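Local atomic coordinates of leucyl-tRNA synthetase (Giardia intestinalis, PDB entry 3PZ6), a protein that probably charges tRNA(Leu) with leucine at the expense of ATP, represented here by its inserted CP1 editing domain, which probably deacylates mischarged tRNA. Residues A155-P160 / E165-L170; I12-E17 / E90-Q95; I19-L24 / F57-K62; N97-P102 / P192-C197; Y109-N112 / V116-V119. The protein carries 2 engineered substitutions. All coordinates share one frame; numbering follows the deposited sequence.

Contact 1 of 5, residues A155-P160 / E165-L170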
# COMPACT_ATOMS: atom_id res chain seq x y z
N ALA A 155 4.80 6.56 -7.59
CA ALA A 155 5.86 6.64 -6.59
C ALA A 155 6.18 5.23 -6.09
O ALA A 155 5.42 4.29 -6.34
CB ALA A 155 5.44 7.52 -5.43
N THR A 156 7.31 5.09 -5.41
CA THR A 156 7.69 3.80 -4.85
C THR A 156 7.73 3.86 -3.34
O THR A 156 8.22 4.82 -2.75
CB THR A 156 9.06 3.29 -5.34
OG1 THR A 156 10.07 4.22 -4.97
CG2 THR A 156 9.08 3.13 -6.83
N VAL A 157 7.20 2.81 -2.71
CA VAL A 157 7.20 2.73 -1.27
C VAL A 157 7.82 1.42 -0.79
O VAL A 157 7.92 0.44 -1.55
CB VAL A 157 5.77 2.97 -0.65
CG1 VAL A 157 5.32 4.43 -0.86
CG2 VAL A 157 4.73 1.97 -1.18
N ARG A 158 8.27 1.41 0.46
CA ARG A 158 8.74 0.21 1.12
C ARG A 158 7.53 -0.32 1.85
O ARG A 158 7.01 0.35 2.74
CB ARG A 158 9.87 0.54 2.10
CG ARG A 158 10.88 -0.58 2.35
CD ARG A 158 12.23 -0.33 1.65
NE ARG A 158 12.90 0.88 2.15
CZ ARG A 158 13.91 1.51 1.54
NH1 ARG A 158 14.41 1.06 0.40
NH2 ARG A 158 14.41 2.61 2.10
N ALA A 159 7.04 -1.49 1.46
CA ALA A 159 5.86 -2.07 2.09
C ALA A 159 6.23 -3.04 3.20
O ALA A 159 6.96 -4.00 2.97
CB ALA A 159 4.98 -2.75 1.07
N PRO A 160 5.71 -2.80 4.40
CA PRO A 160 6.00 -3.71 5.50
C PRO A 160 5.55 -5.14 5.22
O PRO A 160 4.52 -5.36 4.57
CB PRO A 160 5.20 -3.12 6.66
CG PRO A 160 4.18 -2.27 6.05
CD PRO A 160 4.77 -1.74 4.80
N GLU A 165 11.12 -5.51 -2.32
CA GLU A 165 11.98 -4.47 -1.75
C GLU A 165 11.39 -3.07 -1.94
O GLU A 165 11.69 -2.14 -1.17
CB GLU A 165 13.41 -4.57 -2.30
CG GLU A 165 13.61 -4.31 -3.80
CD GLU A 165 13.05 -5.39 -4.74
OE1 GLU A 165 13.33 -5.31 -5.96
OE2 GLU A 165 12.33 -6.31 -4.30
N GLN A 166 10.53 -2.93 -2.95
CA GLN A 166 9.71 -1.74 -3.14
C GLN A 166 8.49 -2.09 -3.97
O GLN A 166 8.47 -3.10 -4.65
CB GLN A 166 10.50 -0.61 -3.81
CG GLN A 166 10.82 -0.82 -5.30
CD GLN A 166 12.12 -1.56 -5.49
OE1 GLN A 166 13.14 -1.22 -4.88
NE2 GLN A 166 12.11 -2.58 -6.34
N ILE A 167 7.47 -1.24 -3.90
CA ILE A 167 6.29 -1.37 -4.77
C ILE A 167 5.87 -0.00 -5.27
O ILE A 167 6.33 1.01 -4.77
CB ILE A 167 5.11 -2.09 -4.06
CG1 ILE A 167 4.74 -1.39 -2.74
CG2 ILE A 167 5.43 -3.57 -3.84
CD1 ILE A 167 3.57 -2.04 -2.00
N PHE A 168 4.98 0.03 -6.26
CA PHE A 168 4.54 1.28 -6.85
C PHE A 168 3.14 1.71 -6.40
O PHE A 168 2.26 0.89 -6.19
CB PHE A 168 4.60 1.20 -8.37
CG PHE A 168 5.99 1.24 -8.92
CD1 PHE A 168 6.53 2.44 -9.37
CD2 PHE A 168 6.77 0.09 -8.98
CE1 PHE A 168 7.83 2.49 -9.88
CE2 PHE A 168 8.07 0.13 -9.48
CZ PHE A 168 8.59 1.33 -9.93
N VAL A 169 2.95 3.02 -6.28
CA VAL A 169 1.65 3.60 -6.00
C VAL A 169 0.88 3.65 -7.31
O VAL A 169 1.33 4.28 -8.27
CB VAL A 169 1.80 5.04 -5.45
CG1 VAL A 169 0.43 5.69 -5.27
CG2 VAL A 169 2.58 5.05 -4.15
N LEU A 170 -0.27 3.00 -7.36
CA LEU A 170 -1.00 2.85 -8.61
C LEU A 170 -2.41 3.46 -8.55
O LEU A 170 -2.93 3.72 -7.45
CB LEU A 170 -1.04 1.38 -9.01
CG LEU A 170 0.29 0.65 -9.24
CD1 LEU A 170 -0.01 -0.72 -9.82
CD2 LEU A 170 1.22 1.43 -10.18
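One face of the Phe-168 ring is covered by the methyl of Thr-156: CG2 lies 3.7 Å from the ring centroid of Phe-168 and 23° off the ring normal, a CH-pi contact. The methyl sits toward the rim, nearest CE1. Glu-165 O lies toward the edge of the Arg-158 guanidinium, near its plane, but the atom in contact is Arg-158 CD, at 3.4 Å. As directly opposed residues of a non-hydrogen-bonded antiparallel pair, Thr-156 and Phe-168 point to the same face, and with OG1 at chi1 60°, CG2 of Thr-156 is left anti to the carbonyl carbon, beside the backbone N and over the ring. The next pair, Val-157 and Ile-167, is hydrogen-bonded in both directions, at 2.9 Å for Val-157 N to Ile-167 O and Ile-167 N to Val-157 O. Val-169 N adds a third bond of 2.8 Å to Ala-155 O. On the face carrying Val-157, its CG2 packs 3.7 Å from Ile-167 CG1, and Ile-167 CD1 reaches on to Ala-159 CB. Leu-16 and Leu-18 of strand 10-18 extend this apolar layer. Strands 156-158 and 167-171, joined by loop 159-166, form a beta hairpin buried in the central sheet of the CP1 editing domain.

Contact 2 of 5, residues I12-E17 / E90-Q95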
# COMPACT_ATOMS: atom_id res chain seq x y z
N ILE A 12 -6.49 -0.58 10.90
CA ILE A 12 -5.04 -0.67 10.94
C ILE A 12 -4.46 0.14 9.78
O ILE A 12 -4.70 -0.18 8.61
CB ILE A 12 -4.55 -2.12 10.91
CG1 ILE A 12 -5.08 -2.88 12.13
CG2 ILE A 12 -3.03 -2.17 10.88
CD1 ILE A 12 -5.23 -4.38 11.94
N GLY A 13 -3.73 1.20 10.10
CA GLY A 13 -3.14 2.06 9.09
C GLY A 13 -1.71 1.66 8.81
O GLY A 13 -0.83 1.89 9.63
N ILE A 14 -1.48 1.05 7.66
CA ILE A 14 -0.17 0.53 7.30
C ILE A 14 0.74 1.67 6.86
O ILE A 14 0.37 2.48 6.02
CB ILE A 14 -0.26 -0.55 6.20
CG1 ILE A 14 -1.18 -1.70 6.63
CG2 ILE A 14 1.11 -1.09 5.83
CD1 ILE A 14 -0.71 -2.52 7.84
N LYS A 15 1.93 1.74 7.45
CA LYS A 15 2.90 2.78 7.12
C LYS A 15 3.72 2.39 5.90
O LYS A 15 4.70 1.65 5.99
CB LYS A 15 3.80 3.09 8.31
CG LYS A 15 3.12 3.91 9.40
CD LYS A 15 3.89 3.86 10.71
CE LYS A 15 5.11 4.77 10.71
NZ LYS A 15 5.67 4.94 12.08
N LEU A 16 3.31 2.89 4.74
CA LEU A 16 4.03 2.66 3.50
C LEU A 16 5.06 3.76 3.33
O LEU A 16 4.72 4.91 3.04
CB LEU A 16 3.07 2.60 2.32
CG LEU A 16 1.92 1.60 2.37
CD1 LEU A 16 0.95 1.88 1.22
CD2 LEU A 16 2.42 0.16 2.31
N GLU A 17 6.33 3.42 3.54
CA GLU A 17 7.39 4.43 3.54
C GLU A 17 7.74 4.87 2.12
O GLU A 17 8.16 4.06 1.29
CB GLU A 17 8.64 3.92 4.26
CG GLU A 17 9.63 5.03 4.62
CD GLU A 17 10.96 4.51 5.17
OE1 GLU A 17 12.00 5.16 4.90
OE2 GLU A 17 10.98 3.47 5.87
N GLU A 90 -3.20 -9.74 8.04
CA GLU A 90 -2.57 -11.02 7.69
C GLU A 90 -2.21 -11.11 6.20
O GLU A 90 -1.34 -11.90 5.81
CB GLU A 90 -3.45 -12.21 8.13
CG GLU A 90 -4.66 -12.50 7.24
CD GLU A 90 -5.85 -11.54 7.45
OE1 GLU A 90 -5.75 -10.59 8.27
OE2 GLU A 90 -6.88 -11.76 6.77
N THR A 91 -2.88 -10.31 5.37
CA THR A 91 -2.63 -10.28 3.94
C THR A 91 -1.46 -9.37 3.56
O THR A 91 -1.09 -9.29 2.38
CB THR A 91 -3.89 -9.85 3.13
OG1 THR A 91 -4.29 -8.55 3.55
CG2 THR A 91 -5.05 -10.82 3.31
N MET A 92 -0.87 -8.70 4.55
CA MET A 92 0.16 -7.69 4.32
C MET A 92 1.45 -8.18 3.66
O MET A 92 2.18 -7.40 3.04
CB MET A 92 0.46 -6.89 5.59
CG MET A 92 -0.60 -5.83 5.95
SD MET A 92 -1.08 -4.75 4.56
CE MET A 92 -2.63 -5.50 4.08
N VAL A 93 1.74 -9.47 3.78
CA VAL A 93 2.91 -10.05 3.13
C VAL A 93 2.69 -10.29 1.62
O VAL A 93 3.63 -10.64 0.91
CB VAL A 93 3.37 -11.34 3.88
CG1 VAL A 93 2.23 -12.36 3.97
CG2 VAL A 93 4.61 -11.96 3.22
N GLY A 94 1.47 -10.08 1.15
CA GLY A 94 1.12 -10.31 -0.26
C GLY A 94 0.97 -9.07 -1.11
O GLY A 94 0.53 -9.15 -2.27
N GLN A 95 1.33 -7.91 -0.56
CA GLN A 95 1.26 -6.63 -1.27
C GLN A 95 2.11 -6.57 -2.54
O GLN A 95 3.32 -6.81 -2.50
CB GLN A 95 1.70 -5.50 -0.36
CG GLN A 95 0.73 -5.17 0.74
CD GLN A 95 1.35 -4.24 1.73
OE1 GLN A 95 2.17 -4.64 2.54
NE2 GLN A 95 0.98 -2.97 1.64
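Ile-14 meets Met-92 through the longer branch of its side chain, which can be followed atom by atom. From CB, CG1 stands anti to the carbonyl carbon (chi1 -56°) and passes 3.7 Å from the sulfur, Met-92 SD. One bond further, the tip CD1 of Ile-14 lies 3.8 Å from Met-92 CG and 4.0 Å from Met-92 SD, so the branch spans the CG-SD bond of the methionine. The remaining branch, CG2, packs on Pro-160 CG, in the loop just after strand 156-158. Met-92 is bent at both chi2 and chi3, which brings its thioether across the isoleucine obliquely. A second, smaller touch lies along the strand: the CD2 methyl of Leu-16 rests against the amide end of Gln-95. All four touching residues are buried, yet they cover just 134 Å² in total, and the nearest CA atoms, those of Ile-14 and Met-92, are 8.7 Å apart; side chains alone bridge the gap. The chain from Thr-86 through Thr-91 probably corresponds to the threonine-rich region bordering the editing pocket in related synthetases. Behind Ile-14 lie Thr-86 of strand 79-86 and Leu-295 of helix 284-297, while Met-92 and Gln-95 also touch Thr-185 of strand 183-186, which places the 90-95 loop between the long strand 10-18 and the sheet's 183-186 edge.

Contact 3 of 5, residues I19-L24 / F57-K62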
# COMPACT_ATOMS: atom_id res chain seq x y z
N ILE A 19 10.09 5.91 -0.29
CA ILE A 19 11.53 5.69 -0.37
C ILE A 19 12.28 6.98 -0.66
O ILE A 19 11.94 7.72 -1.57
CB ILE A 19 11.87 4.61 -1.42
CG1 ILE A 19 11.20 3.28 -1.04
CG2 ILE A 19 13.38 4.45 -1.57
CD1 ILE A 19 11.30 2.21 -2.09
N ASN A 20 13.30 7.25 0.15
CA ASN A 20 14.16 8.40 -0.06
C ASN A 20 15.42 7.95 -0.78
O ASN A 20 16.30 7.32 -0.19
CB ASN A 20 14.49 9.09 1.27
CG ASN A 20 14.90 10.54 1.10
OD1 ASN A 20 15.64 10.89 0.18
ND2 ASN A 20 14.43 11.39 2.01
N TYR A 21 15.49 8.28 -2.07
CA TYR A 21 16.59 7.85 -2.91
C TYR A 21 17.85 8.68 -2.68
O TYR A 21 18.95 8.26 -3.05
CB TYR A 21 16.18 7.85 -4.38
CG TYR A 21 15.19 6.75 -4.70
CD1 TYR A 21 15.63 5.46 -5.01
CD2 TYR A 21 13.82 6.98 -4.67
CE1 TYR A 21 14.74 4.45 -5.29
CE2 TYR A 21 12.91 5.97 -4.95
CZ TYR A 21 13.38 4.70 -5.26
OH TYR A 21 12.51 3.69 -5.54
N THR A 22 17.69 9.86 -2.08
CA THR A 22 18.82 10.69 -1.69
C THR A 22 19.57 10.02 -0.55
O THR A 22 20.78 9.80 -0.65
CB THR A 22 18.37 12.11 -1.29
OG1 THR A 22 17.92 12.82 -2.45
CG2 THR A 22 19.51 12.89 -0.64
N THR A 23 18.86 9.68 0.52
CA THR A 23 19.46 9.03 1.68
C THR A 23 20.20 7.75 1.26
O THR A 23 21.38 7.58 1.56
CB THR A 23 18.43 8.71 2.79
OG1 THR A 23 17.47 7.76 2.32
CG2 THR A 23 17.72 9.98 3.26
N LEU A 24 19.49 6.89 0.53
CA LEU A 24 20.04 5.62 0.04
C LEU A 24 21.35 5.79 -0.74
O LEU A 24 22.25 4.95 -0.65
CB LEU A 24 19.01 4.88 -0.83
CG LEU A 24 18.01 3.87 -0.24
CD1 LEU A 24 18.70 2.57 0.17
CD2 LEU A 24 17.19 4.44 0.92
N PHE A 57 21.69 2.59 -11.34
CA PHE A 57 20.99 2.77 -10.07
C PHE A 57 19.65 3.48 -10.27
O PHE A 57 19.60 4.61 -10.78
CB PHE A 57 21.85 3.52 -9.04
CG PHE A 57 21.12 3.80 -7.75
CD1 PHE A 57 20.95 2.80 -6.79
CD2 PHE A 57 20.61 5.07 -7.49
CE1 PHE A 57 20.28 3.06 -5.59
CE2 PHE A 57 19.94 5.35 -6.30
CZ PHE A 57 19.77 4.34 -5.34
N TYR A 58 18.58 2.80 -9.89
CA TYR A 58 17.23 3.30 -10.09
C TYR A 58 16.91 4.46 -9.16
O TYR A 58 17.35 4.50 -8.01
CB TYR A 58 16.21 2.16 -9.94
CG TYR A 58 14.78 2.64 -10.05
CD1 TYR A 58 14.20 2.91 -11.29
CD2 TYR A 58 14.01 2.86 -8.90
CE1 TYR A 58 12.90 3.37 -11.39
CE2 TYR A 58 12.71 3.32 -8.99
CZ TYR A 58 12.16 3.57 -10.24
OH TYR A 58 10.87 4.02 -10.32
N SER A 59 16.12 5.41 -9.67
CA SER A 59 15.65 6.55 -8.90
C SER A 59 14.27 6.96 -9.40
O SER A 59 14.04 7.07 -10.61
CB SER A 59 16.63 7.72 -9.03
OG SER A 59 16.39 8.70 -8.04
N ASN A 60 13.35 7.18 -8.46
CA ASN A 60 11.99 7.56 -8.81
C ASN A 60 11.77 9.07 -8.67
O ASN A 60 11.86 9.61 -7.57
CB ASN A 60 10.97 6.79 -7.96
CG ASN A 60 9.57 6.82 -8.56
OD1 ASN A 60 9.06 5.80 -9.01
ND2 ASN A 60 8.96 7.99 -8.58
N PRO A 61 11.46 9.74 -9.80
CA PRO A 61 11.29 11.19 -9.88
C PRO A 61 10.06 11.73 -9.16
O PRO A 61 10.04 12.90 -8.78
CB PRO A 61 11.17 11.44 -11.38
CG PRO A 61 10.64 10.16 -11.93
CD PRO A 61 11.29 9.10 -11.12
N LYS A 62 9.04 10.90 -8.99
CA LYS A 62 7.86 11.32 -8.24
C LYS A 62 8.18 11.44 -6.75
O LYS A 62 7.68 12.34 -6.07
CB LYS A 62 6.68 10.36 -8.45
CG LYS A 62 6.31 10.10 -9.91
CD LYS A 62 5.99 11.38 -10.66
CE LYS A 62 4.66 11.98 -10.26
NZ LYS A 62 3.54 11.13 -10.73
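This is an aromatic packing contact near the surface of the CP1 domain, joining the starts of two helices: Tyr-21 begins helix 21-25, just after its N-cap residue Asn-20, and packs against the chain that leads to Asn-60, the N-cap of helix 61-71. The evidence is what meets the faces and edge of the Tyr-21 ring. Over one face pass Ser-59 CA, 4.2 Å from the ring centroid of Tyr-21 and 18° off its normal, a CH-pi contact, and the backbone N of Asn-60, both displaced toward the rim. The opposite face is met within the same segment by Ile-19 CG2. Tyr-58 forms an offset edge-to-face pair with Tyr-21, directing its edge toward the Tyr-21 face; the ring centroids are 5.8 Å apart and the planes stand at 79°. For Tyr-58, chi1 of 176° sends CG away from its backbone N and brings the CD2-CE2 edge to the phenol end of Tyr-21. Phe-57 CZ approaches the Tyr-21 ring at its edge, 4.3 Å from Tyr-21 CD1, and Asn-60 CB lies 3.7 Å from Tyr-21 CE2. The start of helix 21-25 has its own bonds: Thr-23 OG1 donates to Asn-20 O over 2.8 Å, while Asn-20 OD1 accepts weak capping bonds from the backbone N atoms of Thr-22 and Thr-23. The Tyr-21 hydroxyl shares a hydrogen bond with Thr-156 OG1 of strand 156-158, linking the cluster to the sheet, and Tyr-21 OH also lies in the plane of the Tyr-58 ring, 3.5 Å from Tyr-58 CE2.

Contact 4 of 5, residues N97-P102 / P192-C197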
# COMPACT_ATOMS: atom_id res chain seq x y z
N ASN A 97 1.44 -3.74 -4.68
CA ASN A 97 1.34 -2.32 -4.98
C ASN A 97 0.40 -1.68 -3.97
O ASN A 97 -0.05 -2.34 -3.02
CB ASN A 97 0.81 -2.10 -6.41
CG ASN A 97 -0.63 -2.62 -6.61
OD1 ASN A 97 -1.58 -1.83 -6.68
ND2 ASN A 97 -0.78 -3.93 -6.71
N CYS A 98 0.10 -0.40 -4.16
CA CYS A 98 -0.98 0.25 -3.41
C CYS A 98 -1.76 1.19 -4.33
O CYS A 98 -1.40 1.36 -5.49
CB CYS A 98 -0.44 0.96 -2.17
SG CYS A 98 0.68 2.33 -2.50
N TRP A 99 -2.83 1.78 -3.80
CA TRP A 99 -3.78 2.55 -4.60
C TRP A 99 -3.99 3.94 -4.03
O TRP A 99 -4.10 4.10 -2.82
CB TRP A 99 -5.14 1.86 -4.65
CG TRP A 99 -5.16 0.44 -5.12
CD1 TRP A 99 -5.52 -0.65 -4.38
CD2 TRP A 99 -4.87 -0.05 -6.44
NE1 TRP A 99 -5.45 -1.79 -5.14
CE2 TRP A 99 -5.06 -1.45 -6.41
CE3 TRP A 99 -4.46 0.56 -7.63
CZ2 TRP A 99 -4.85 -2.26 -7.53
CZ3 TRP A 99 -4.26 -0.24 -8.75
CH2 TRP A 99 -4.45 -1.65 -8.69
N VAL A 100 -4.04 4.94 -4.91
CA VAL A 100 -4.48 6.29 -4.54
C VAL A 100 -5.49 6.75 -5.57
O VAL A 100 -5.51 6.24 -6.69
CB VAL A 100 -3.32 7.31 -4.48
CG1 VAL A 100 -2.27 6.90 -3.44
CG2 VAL A 100 -2.71 7.53 -5.85
N LEU A 101 -6.36 7.68 -5.18
CA LEU A 101 -7.27 8.31 -6.14
C LEU A 101 -6.49 9.35 -6.94
O LEU A 101 -6.00 10.33 -6.37
CB LEU A 101 -8.48 8.95 -5.44
CG LEU A 101 -9.50 9.62 -6.37
CD1 LEU A 101 -10.23 8.60 -7.26
CD2 LEU A 101 -10.50 10.45 -5.58
N PRO A 102 -6.38 9.14 -8.26
CA PRO A 102 -5.57 10.01 -9.13
C PRO A 102 -5.96 11.48 -9.03
O PRO A 102 -5.12 12.35 -9.25
CB PRO A 102 -5.88 9.48 -10.53
CG PRO A 102 -6.22 8.04 -10.31
CD PRO A 102 -6.99 8.03 -9.02
N PRO A 192 -10.27 -9.83 -4.87
CA PRO A 192 -10.72 -9.86 -6.27
C PRO A 192 -10.69 -8.50 -6.95
O PRO A 192 -10.24 -8.39 -8.09
CB PRO A 192 -12.17 -10.34 -6.16
CG PRO A 192 -12.26 -11.00 -4.83
CD PRO A 192 -11.33 -10.26 -3.95
N ASP A 193 -11.18 -7.47 -6.25
CA ASP A 193 -11.16 -6.10 -6.75
C ASP A 193 -9.73 -5.64 -7.02
O ASP A 193 -9.44 -5.11 -8.09
CB ASP A 193 -11.88 -5.14 -5.77
CG ASP A 193 -13.41 -5.20 -5.90
OD1 ASP A 193 -13.93 -5.31 -7.04
OD2 ASP A 193 -14.13 -5.13 -4.87
N ASP A 194 -8.84 -5.87 -6.05
CA ASP A 194 -7.42 -5.62 -6.23
C ASP A 194 -6.91 -6.31 -7.50
O ASP A 194 -6.25 -5.67 -8.33
CB ASP A 194 -6.60 -6.10 -5.03
CG ASP A 194 -6.69 -5.17 -3.83
OD1 ASP A 194 -7.25 -4.05 -3.94
OD2 ASP A 194 -6.20 -5.55 -2.76
N TYR A 195 -7.23 -7.59 -7.67
CA TYR A 195 -6.77 -8.33 -8.83
C TYR A 195 -7.33 -7.79 -10.15
O TYR A 195 -6.59 -7.69 -11.13
CB TYR A 195 -7.05 -9.83 -8.72
CG TYR A 195 -6.58 -10.60 -9.94
CD1 TYR A 195 -5.21 -10.80 -10.17
CD2 TYR A 195 -7.48 -11.12 -10.85
CE1 TYR A 195 -4.75 -11.51 -11.27
CE2 TYR A 195 -7.03 -11.83 -11.97
CZ TYR A 195 -5.66 -12.02 -12.17
OH TYR A 195 -5.21 -12.72 -13.28
N ALA A 196 -8.62 -7.46 -10.16
CA ALA A 196 -9.27 -6.95 -11.38
C ALA A 196 -8.56 -5.68 -11.88
O ALA A 196 -8.17 -5.60 -13.04
CB ALA A 196 -10.76 -6.70 -11.14
N CYS A 197 -8.37 -4.71 -10.99
CA CYS A 197 -7.67 -3.50 -11.35
C CYS A 197 -6.22 -3.76 -11.74
O CYS A 197 -5.73 -3.21 -12.73
CB CYS A 197 -7.72 -2.48 -10.23
SG CYS A 197 -7.07 -0.90 -10.80
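Trp-99 carries the strand's whole side of this contact, meeting Asp-194 by a polar bond and Cys-197 by sulfur-aromatic packing. The polar part is a single hydrogen bond: the indole NE1 of Trp-99 donates to Asp-194 OD1 over 3.1 Å, with an N-H...O angle of 145°. It is bent on both sides, since OD1 lies 21° out of the indole plane and the nitrogen meets that oxygen from well above the carboxylate plane. The other oxygen, Asp-194 OD2, accepts from the backbone N of Val-187, so two N-H groups grip this carboxylate and fix its rotation. The nonpolar part falls on the six-membered ring. Cys-197 SG lies 4.0 Å from its centroid, obliquely placed, with Trp-99 CH2 as its nearest atom at 3.4 Å. Here chi1 of -171° swings the sulfur anti to the backbone N, and Cys-197 CB follows at 3.7 Å from Trp-99 CH2. Asp-194 and Cys-197 are three positions apart in helix 192-202, about one turn, and the indole therefore runs along one side of that turn. Two residues before Trp-99, Asn-97 places OD1 over one indole face. Trp-99 is further surrounded by Val-184 and Ser-186 of strand 183-186, Leu-170 of strand 167-171 and Ile-175 from a loop. Pro-192 and Asp-193 of the helix start touch helix 254-271, which places the beginning of helix 192-202 between that long helix and the central sheet.

Contact 5 of 5, residues Y109-N112 / V116-V119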
# COMPACT_ATOMS: atom_id res chain seq x y z
N TYR A 109 1.15 15.67 6.90
CA TYR A 109 1.01 16.07 8.30
C TYR A 109 2.13 15.48 9.16
O TYR A 109 2.79 14.52 8.75
CB TYR A 109 -0.33 15.60 8.87
CG TYR A 109 -1.54 16.01 8.08
CD1 TYR A 109 -2.25 17.17 8.40
CD2 TYR A 109 -2.01 15.22 7.03
CE1 TYR A 109 -3.38 17.55 7.68
CE2 TYR A 109 -3.14 15.59 6.31
CZ TYR A 109 -3.82 16.75 6.63
OH TYR A 109 -4.93 17.10 5.91
N TYR A 110 2.33 16.07 10.33
CA TYR A 110 3.16 15.48 11.37
C TYR A 110 2.27 14.66 12.31
O TYR A 110 1.17 15.09 12.67
CB TYR A 110 3.88 16.56 12.18
CG TYR A 110 5.08 17.20 11.50
CD1 TYR A 110 6.25 16.49 11.29
CD2 TYR A 110 5.04 18.53 11.11
CE1 TYR A 110 7.35 17.08 10.68
CE2 TYR A 110 6.14 19.13 10.50
CZ TYR A 110 7.29 18.40 10.29
OH TYR A 110 8.37 19.00 9.69
N ILE A 111 2.75 13.47 12.69
CA ILE A 111 2.11 12.67 13.74
C ILE A 111 2.94 12.82 15.02
O ILE A 111 2.40 12.92 16.12
CB ILE A 111 2.00 11.18 13.34
CG1 ILE A 111 1.02 11.00 12.17
CG2 ILE A 111 1.60 10.29 14.53
CD1 ILE A 111 -0.46 11.16 12.53
N ASN A 112 4.26 12.82 14.85
CA ASN A 112 5.22 13.15 15.89
C ASN A 112 6.47 13.78 15.26
O ASN A 112 6.44 14.17 14.09
CB ASN A 112 5.57 11.91 16.74
CG ASN A 112 6.04 10.73 15.90
OD1 ASN A 112 7.11 10.76 15.30
ND2 ASN A 112 5.24 9.67 15.89
N VAL A 116 6.41 11.99 9.14
CA VAL A 116 5.32 12.62 8.37
C VAL A 116 4.46 11.57 7.67
O VAL A 116 4.97 10.67 7.00
CB VAL A 116 5.90 13.61 7.31
CG1 VAL A 116 4.84 14.01 6.27
CG2 VAL A 116 6.47 14.83 7.98
N ILE A 117 3.14 11.69 7.81
CA ILE A 117 2.24 10.82 7.06
C ILE A 117 1.44 11.60 6.02
O ILE A 117 1.15 12.78 6.20
CB ILE A 117 1.28 10.01 7.96
CG1 ILE A 117 0.41 10.94 8.80
CG2 ILE A 117 2.05 9.03 8.82
CD1 ILE A 117 -0.92 10.35 9.15
N ILE A 118 1.11 10.92 4.92
CA ILE A 118 0.28 11.50 3.88
C ILE A 118 -1.04 10.74 3.87
O ILE A 118 -1.07 9.53 3.68
CB ILE A 118 0.96 11.45 2.50
CG1 ILE A 118 2.30 12.18 2.54
CG2 ILE A 118 0.05 12.07 1.44
CD1 ILE A 118 3.21 11.87 1.39
N VAL A 119 -2.12 11.48 4.11
CA VAL A 119 -3.47 10.91 4.16
C VAL A 119 -4.48 11.90 3.60
O VAL A 119 -4.14 13.04 3.27
CB VAL A 119 -3.90 10.54 5.61
CG1 VAL A 119 -3.33 9.20 6.02
CG2 VAL A 119 -3.51 11.63 6.60
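Tyr-109 and Ile-117 form a hydrogen-bonded antiparallel pair with CA atoms 5.5 Å apart, the backbone N of each donating to the O of the other over 3.0 Å, at N-H...O angles of 167° for Tyr-109 N and 139° for Ile-117 N. Tyr-110 and Val-116 follow as the non-hydrogen-bonded pair, and Val-116 CA makes a C-H...O contact of 3.2 Å with Tyr-109 O. The side chains sort onto the two faces of the sheet. On that of Tyr-109 and Ile-117, the tyrosine ring leans past its direct partner: Val-119 CG2 lies 3.9 Å from Tyr-109 CD2, and the two side chains cross at about a right angle, while Ile-117 O stands near the ring plane at its edge. On the other face, Val-116 CG2 meets Tyr-110 at CE1 over 3.6 Å, obliquely to the ring. The chain turns a corner at Ile-111, whose CG1 packs 3.4 Å from Ile-117 CG1; with chi1 of 60°, Ile-117 CG1 sits between its own backbone N and carbonyl carbon, where both CG1 and CD1 face the Ile-111 branch. Strands 105-110 and 115-120 form a beta hairpin with a short connection. Helix 121-128 covers one face, Ala-124 meeting Tyr-109 and Met-127 both isoleucines; Ile-144 of strand 143-148 touches Tyr-110 and Val-116 on the other, and strand 79-86 runs parallel beside strand 115-120.

In the fold
Contacts 1, 2, 4 and 5 all reach the curled mixed sheet at the centre of the CP1 domain, and contact 3 attaches two helix starts to its side. Contact 1 is the hub: its centre lies 11 Å from contact 2, 12 Å from contact 3 and 13 Å from contact 4, and it touches all three, strand 156-158 pairing with 10-18 and strand 167-171 with 97-100. Contact 5 is more remote, its centre 17 to 23 Å from the others, with no touch. Along the chain, contact 3 falls between the two segments of contact 2, and contacts 5 and 1 between those of contact 4. Widely separated segments thus converge on one compact sheet.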